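Local coordinates for dTDP-glucose 4,6-dehydratase (Klebsiella pneumoniae, PDB 5U4Q), which probably catalyses the NAD-dependent dehydration of dTDP-glucose to its 4-keto-6-deoxy sugar, at residues Gly10-Arg22 with Tyr40-Tyr54. Sequence-based numbering, arbitrary orientation. Where two conformers were deposited one is given.
With NAD (nicotinamide-adenine-dinucleotide), chain C.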
loop_
_atom_site.group_PDB
_atom_site.type_symbol
_atom_site.label_atom_id
_atom_site.label_comp_id
_atom_site.label_asym_id
_atom_site.label_seq_id
_atom_site.Cartn_x
_atom_site.Cartn_y
_atom_site.Cartn_z
ATOM N N GLY A 10 18.594 6.823 1.248
ATOM C CA GLY A 10 18.444 7.513 2.532
ATOM C C GLY A 10 19.787 7.579 3.233
ATOM O O GLY A 10 19.847 7.662 4.460
ATOM N N ALA A 11 20.874 7.579 2.463
ATOM C CA ALA A 11 22.232 7.516 3.007
ATOM C C ALA A 11 22.678 8.708 3.826
ATOM O O ALA A 11 23.629 8.572 4.602
ATOM C CB ALA A 11 23.220 7.301 1.858
ATOM N N ALA A 12 22.010 9.853 3.684
ATOM C CA ALA A 12 22.321 11.030 4.525
ATOM C C ALA A 12 21.472 11.052 5.785
ATOM O O ALA A 12 21.665 11.940 6.637
ATOM C CB ALA A 12 22.130 12.323 3.762
ATOM N N GLY A 13 20.551 10.095 5.889
ATOM C CA GLY A 13 19.697 9.959 7.060
ATOM C C GLY A 13 20.349 9.132 8.129
ATOM O O GLY A 13 21.428 8.635 7.974
ATOM N N PHE A 14 19.653 8.990 9.256
ATOM C CA PHE A 14 20.175 8.296 10.420
ATOM C C PHE A 14 20.614 6.870 10.174
ATOM O O PHE A 14 21.786 6.535 10.279
ATOM C CB PHE A 14 19.111 8.366 11.534
ATOM C CG PHE A 14 19.423 7.585 12.795
ATOM C CD1 PHE A 14 20.700 7.416 13.278
ATOM C CD2 PHE A 14 18.358 7.123 13.579
ATOM C CE1 PHE A 14 20.931 6.743 14.477
ATOM C CE2 PHE A 14 18.579 6.456 14.766
ATOM C CZ PHE A 14 19.860 6.262 15.214
ATOM N N ILE A 15 19.662 6.010 9.847
ATOM C CA ILE A 15 19.983 4.605 9.696
ATOM C C ILE A 15 20.867 4.392 8.453
ATOM O O ILE A 15 21.854 3.680 8.528
ATOM C CB ILE A 15 18.708 3.731 9.683
ATOM C CG1 ILE A 15 17.940 3.952 10.990
ATOM C CG2 ILE A 15 19.065 2.267 9.513
ATOM C CD1 ILE A 15 16.653 3.186 11.067
ATOM N N GLY A 16 20.506 5.015 7.329
ATOM C CA GLY A 16 21.286 4.855 6.085
ATOM C C GLY A 16 22.729 5.253 6.217
ATOM O O GLY A 16 23.619 4.570 5.682
ATOM N N PHE A 17 22.991 6.338 6.943
ATOM C CA PHE A 17 24.378 6.750 7.171
ATOM C C PHE A 17 25.148 5.609 7.848
ATOM O O PHE A 17 26.233 5.201 7.415
ATOM C CB PHE A 17 24.452 8.007 8.045
ATOM C CG PHE A 17 25.762 8.166 8.733
ATOM C CD1 PHE A 17 26.917 8.465 8.011
ATOM C CD2 PHE A 17 25.871 7.996 10.101
ATOM C CE1 PHE A 17 28.131 8.581 8.646
ATOM C CE2 PHE A 17 27.086 8.126 10.737
ATOM C CZ PHE A 17 28.222 8.412 10.005
ATOM N N HIS A 18 24.603 5.088 8.946
ATOM C CA HIS A 18 25.274 4.029 9.656
ATOM C C HIS A 18 25.480 2.753 8.858
ATOM O O HIS A 18 26.538 2.115 8.973
ATOM C CB HIS A 18 24.547 3.715 10.980
ATOM C CG HIS A 18 24.731 4.747 12.038
ATOM N ND1 HIS A 18 25.749 4.701 12.969
ATOM C CD2 HIS A 18 23.991 5.840 12.337
ATOM C CE1 HIS A 18 25.613 5.723 13.800
ATOM N NE2 HIS A 18 24.568 6.433 13.436
ATOM N N ILE A 19 24.500 2.398 8.030
ATOM C CA ILE A 19 24.625 1.210 7.201
ATOM C C ILE A 19 25.717 1.455 6.152
ATOM O O ILE A 19 26.599 0.624 5.977
ATOM C CB ILE A 19 23.288 0.825 6.523
ATOM C CG1 ILE A 19 22.225 0.471 7.579
ATOM C CG2 ILE A 19 23.488 -0.334 5.542
ATOM C CD1 ILE A 19 22.584 -0.644 8.477
ATOM N N ALA A 20 25.671 2.613 5.496
ATOM C CA ALA A 20 26.710 2.912 4.482
ATOM C C ALA A 20 28.105 2.902 5.113
ATOM O O ALA A 20 29.052 2.340 4.559
ATOM C CB ALA A 20 26.442 4.247 3.861
ATOM N N GLN A 21 28.246 3.525 6.284
ATOM C CA GLN A 21 29.548 3.582 6.949
ATOM C C GLN A 21 30.088 2.161 7.255
ATOM O O GLN A 21 31.268 1.861 7.037
ATOM C CB GLN A 21 29.425 4.406 8.239
ATOM C CG GLN A 21 30.708 4.545 9.030
ATOM C CD GLN A 21 30.477 5.359 10.278
ATOM O OE1 GLN A 21 29.681 4.965 11.181
ATOM N NE2 GLN A 21 31.132 6.491 10.349
ATOM N N ARG A 22 29.222 1.293 7.763
ATOM C CA ARG A 22 29.629 -0.067 8.083
ATOM C C ARG A 22 30.047 -0.830 6.826
ATOM O O ARG A 22 31.056 -1.543 6.819
ATOM C CB ARG A 22 28.507 -0.792 8.833
ATOM C CG ARG A 22 28.763 -2.249 9.116
ATOM C CD ARG A 22 29.961 -2.516 10.024
ATOM N NE ARG A 22 30.143 -3.957 10.169
ATOM C CZ ARG A 22 29.516 -4.720 11.068
ATOM N NH1 ARG A 22 28.682 -4.187 11.950
ATOM N NH2 ARG A 22 29.727 -6.023 11.086
ATOM N N TYR A 40 13.973 17.665 8.621
ATOM C CA TYR A 40 14.734 18.103 9.804
ATOM C C TYR A 40 16.015 18.698 9.244
ATOM O O TYR A 40 16.264 18.588 8.035
ATOM C CB TYR A 40 14.965 17.015 10.880
ATOM C CG TYR A 40 15.773 15.802 10.466
ATOM C CD1 TYR A 40 17.160 15.868 10.356
ATOM C CD2 TYR A 40 15.159 14.588 10.228
ATOM C CE1 TYR A 40 17.909 14.756 10.004
ATOM C CE2 TYR A 40 15.900 13.472 9.868
ATOM C CZ TYR A 40 17.283 13.565 9.765
ATOM O OH TYR A 40 18.023 12.436 9.406
ATOM N N ASP A 41 16.826 19.289 10.120
ATOM C CA ASP A 41 18.026 20.054 9.754
ATOM C C ASP A 41 18.905 19.431 8.655
ATOM O O ASP A 41 19.556 18.389 8.871
ATOM C CB ASP A 41 18.873 20.297 11.014
ATOM C CG ASP A 41 19.865 21.419 10.855
ATOM O OD1 ASP A 41 20.122 21.877 9.714
ATOM O OD2 ASP A 41 20.394 21.866 11.901
ATOM N N VAL A 42 18.927 20.070 7.480
ATOM C CA VAL A 42 19.762 19.598 6.377
ATOM C C VAL A 42 21.267 19.631 6.723
ATOM O O VAL A 42 22.044 18.821 6.210
ATOM C CB VAL A 42 19.462 20.367 5.066
ATOM C CG1 VAL A 42 20.413 19.935 3.952
ATOM C CG2 VAL A 42 18.012 20.142 4.652
ATOM N N SER A 43 21.686 20.528 7.625
ATOM C CA SER A 43 23.087 20.572 8.019
ATOM C C SER A 43 23.517 19.279 8.709
ATOM O O SER A 43 24.669 18.889 8.633
ATOM C CB SER A 43 23.411 21.774 8.914
ATOM O OG SER A 43 22.621 21.790 10.097
ATOM N N LEU A 44 22.578 18.651 9.414
ATOM C CA LEU A 44 22.859 17.369 10.071
ATOM C C LEU A 44 23.045 16.264 9.015
ATOM O O LEU A 44 23.949 15.445 9.117
ATOM C CB LEU A 44 21.758 17.038 11.088
ATOM C CG LEU A 44 21.871 15.686 11.790
ATOM C CD1 LEU A 44 23.184 15.565 12.525
ATOM C CD2 LEU A 44 20.697 15.521 12.725
ATOM N N LYS A 45 22.150 16.235 8.025
ATOM C CA LYS A 45 22.292 15.296 6.899
ATOM C C LYS A 45 23.634 15.497 6.183
ATOM O O LYS A 45 24.312 14.527 5.863
ATOM C CB LYS A 45 21.116 15.424 5.937
ATOM C CG LYS A 45 19.787 15.005 6.562
ATOM C CD LYS A 45 18.628 15.171 5.592
ATOM C CE LYS A 45 17.340 14.749 6.282
ATOM N NZ LYS A 45 16.145 14.811 5.408
ATOM N N GLN A 46 24.020 16.751 5.942
ATOM C CA GLN A 46 25.304 16.976 5.278
ATOM C C GLN A 46 26.463 16.544 6.169
ATOM O O GLN A 46 27.468 16.047 5.675
ATOM C CB GLN A 46 25.493 18.422 4.853
ATOM C CG GLN A 46 26.749 18.612 4.010
ATOM C CD GLN A 46 26.697 17.860 2.686
ATOM O OE1 GLN A 46 27.559 17.035 2.398
ATOM N NE2 GLN A 46 25.663 18.124 1.890
ATOM N N ALA A 47 26.326 16.712 7.484
ATOM C CA ALA A 47 27.378 16.269 8.397
ATOM C C ALA A 47 27.541 14.748 8.320
ATOM O O ALA A 47 28.650 14.232 8.386
ATOM C CB ALA A 47 27.117 16.726 9.840
ATOM N N ARG A 48 26.430 14.014 8.205
ATOM C CA ARG A 48 26.557 12.576 8.064
ATOM C C ARG A 48 27.257 12.231 6.756
ATOM O O ARG A 48 28.149 11.401 6.731
ATOM C CB ARG A 48 25.193 11.914 8.095
ATOM C CG ARG A 48 24.457 12.073 9.415
ATOM C CD ARG A 48 23.304 11.072 9.486
ATOM N NE ARG A 48 22.302 11.345 10.532
ATOM C CZ ARG A 48 21.173 12.032 10.363
ATOM N NH1 ARG A 48 20.831 12.549 9.194
ATOM N NH2 ARG A 48 20.328 12.182 11.381
ATOM N N LEU A 49 26.830 12.891 5.690
ATOM C CA LEU A 49 27.380 12.658 4.366
ATOM C C LEU A 49 28.894 12.947 4.325
ATOM O O LEU A 49 29.638 12.255 3.624
ATOM C CB LEU A 49 26.592 13.492 3.366
ATOM C CG LEU A 49 26.905 13.351 1.885
ATOM C CD1 LEU A 49 26.719 11.924 1.396
ATOM C CD2 LEU A 49 26.016 14.305 1.100
ATOM N N ASP A 50 29.342 13.931 5.108
ATOM C CA ASP A 50 30.784 14.267 5.208
ATOM C C ASP A 50 31.598 13.121 5.804
ATOM O O ASP A 50 32.762 12.922 5.440
ATOM C CB ASP A 50 30.992 15.520 6.044
ATOM C CG ASP A 50 30.610 16.783 5.307
ATOM O OD1 ASP A 50 30.332 16.737 4.093
ATOM O OD2 ASP A 50 30.590 17.835 5.960
ATOM N N ARG A 51 30.974 12.350 6.693
ATOM C CA ARG A 51 31.639 11.211 7.339
ATOM C C ARG A 51 31.634 9.934 6.516
ATOM O O ARG A 51 32.129 8.901 6.961
ATOM C CB ARG A 51 31.013 10.961 8.694
ATOM C CG ARG A 51 31.177 12.162 9.576
ATOM C CD ARG A 51 30.505 11.950 10.894
ATOM N NE ARG A 51 31.198 10.963 11.707
ATOM C CZ ARG A 51 32.185 11.267 12.541
ATOM N NH1 ARG A 51 32.595 12.526 12.660
ATOM N NH2 ARG A 51 32.760 10.317 13.252
ATOM N N LEU A 52 31.049 10.009 5.332
ATOM C CA LEU A 52 31.082 8.908 4.367
ATOM C C LEU A 52 32.097 9.154 3.254
ATOM O O LEU A 52 32.058 8.460 2.232
ATOM C CB LEU A 52 29.715 8.664 3.742
ATOM C CG LEU A 52 28.610 8.252 4.734
ATOM C CD1 LEU A 52 27.298 8.173 4.010
ATOM C CD2 LEU A 52 28.948 6.916 5.365
ATOM N N ALA A 53 33.009 10.105 3.455
ATOM C CA ALA A 53 34.049 10.383 2.448
ATOM C C ALA A 53 35.081 9.247 2.463
ATOM O O ALA A 53 35.989 9.226 3.282
ATOM C CB ALA A 53 34.730 11.731 2.711
ATOM N N TYR A 54 34.870 8.281 1.586
ATOM C CA TYR A 54 35.747 7.157 1.402
ATOM C C TYR A 54 35.898 6.985 -0.104
ATOM O O TYR A 54 34.975 7.269 -0.859
ATOM C CB TYR A 54 35.111 5.866 1.939
ATOM C CG TYR A 54 35.040 5.723 3.451
ATOM C CD1 TYR A 54 34.122 6.449 4.201
ATOM C CD2 TYR A 54 35.842 4.810 4.126
ATOM C CE1 TYR A 54 34.037 6.295 5.578
ATOM C CE2 TYR A 54 35.756 4.647 5.492
ATOM C CZ TYR A 54 34.855 5.391 6.217
ATOM O OH TYR A 54 34.779 5.238 7.581
HETATM P PA NAD C . 15.792 9.725 8.314
HETATM O O1A NAD C . 16.916 10.155 9.175
HETATM O O2A NAD C . 14.663 10.679 7.981
HETATM O O5B NAD C . 16.430 9.134 6.951
HETATM C C5B NAD C . 15.707 8.931 5.744
HETATM C C4B NAD C . 16.434 9.671 4.633
HETATM O O4B NAD C . 15.617 9.470 3.464
HETATM C C3B NAD C . 16.558 11.169 4.873
HETATM O O3B NAD C . 17.909 11.650 4.942
HETATM C C2B NAD C . 15.758 11.763 3.713
HETATM O O2B NAD C . 16.334 12.975 3.188
HETATM C C1B NAD C . 15.677 10.638 2.684
HETATM N N9A NAD C . 14.498 10.726 1.807
HETATM C C8A NAD C . 13.209 10.881 2.186
HETATM N N7A NAD C . 12.414 10.947 1.116
HETATM C C5A NAD C . 13.194 10.813 0.031
HETATM C C6A NAD C . 12.971 10.838 -1.429
HETATM N N6A NAD C . 11.762 10.981 -1.953
HETATM N N1A NAD C . 14.053 10.691 -2.195
HETATM C C2A NAD C . 15.295 10.553 -1.710
HETATM N N3A NAD C . 15.577 10.551 -0.391
HETATM C C4A NAD C . 14.553 10.679 0.494
HETATM O O3 NAD C . 15.032 8.442 8.929
HETATM P PN NAD C . 15.644 7.044 9.443
HETATM O O1N NAD C . 17.068 6.880 9.106
HETATM O O2N NAD C . 15.116 6.919 10.872
HETATM O O5D NAD C . 14.755 6.063 8.556
HETATM C C5D NAD C . 15.259 5.076 7.661
HETATM C C4D NAD C . 14.096 4.151 7.342
HETATM O O4D NAD C . 13.767 3.364 8.510
HETATM C C3D NAD C . 12.784 4.784 6.894
HETATM O O3D NAD C . 12.239 3.971 5.852
HETATM C C2D NAD C . 11.874 4.682 8.096
HETATM O O2D NAD C . 10.477 4.573 7.751
HETATM C C1D NAD C . 12.371 3.423 8.777
HETATM N N1N NAD C . 12.154 3.445 10.237
HETATM C C2N NAD C . 12.969 4.103 11.093
HETATM C C3N NAD C . 12.734 4.099 12.478
HETATM C C7N NAD C . 13.609 4.823 13.511
HETATM O O7N NAD C . 13.416 4.622 14.720
HETATM N N7N NAD C . 14.561 5.709 13.176
HETATM C C4N NAD C . 11.627 3.436 12.961
HETATM C C5N NAD C . 10.791 2.776 12.071
HETATM C C6N NAD C . 11.054 2.806 10.705
HETATM O O HOH W 1 33.172 7.367 8.786
HETATM O O HOH W 2 31.319 8.237 12.381
#
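R48 reaches from helix 42-50 across the start of helix 14-25, its chain running along A12 O from CB onward and its guanidinium ending over the G13–F14 peptide. CB lies 3.8 Å from F17 CG, while R48 CA sits over one face of that ring; CG continues past A12 O, and CD touches F17 CB (3.6 Å) and also nears G13 O. With chi2 and chi3 both near anti (-164° and -165°), the chain runs extended and delivers the guanidinium flat against the backbone: F14 N lies over the centre of one face, and L44 CG toward the rim of the opposite one. NE turns to W188 O. NH1 donates to A12 O (2.8 Å), in the carbonyl plane and on a lone pair, and NH2 to G189 O; both nitrogens also make weak bonds to Y40 OH. That hydroxyl in turn donates to NAD O1A (2.5 Å), which F14 N grips as well, so R48 is a second-shell residue that probably polarises Y40. K45 NZ holds NAD O2B and N37 O. Farther along, L52 CD2 packs on F17 CD1 (3.7 Å). R48 and Y40 thus link helix 42-50 to the glycine-rich turn and helix N-terminus that bind the dinucleotide pyrophosphate, as in Rossmann folds.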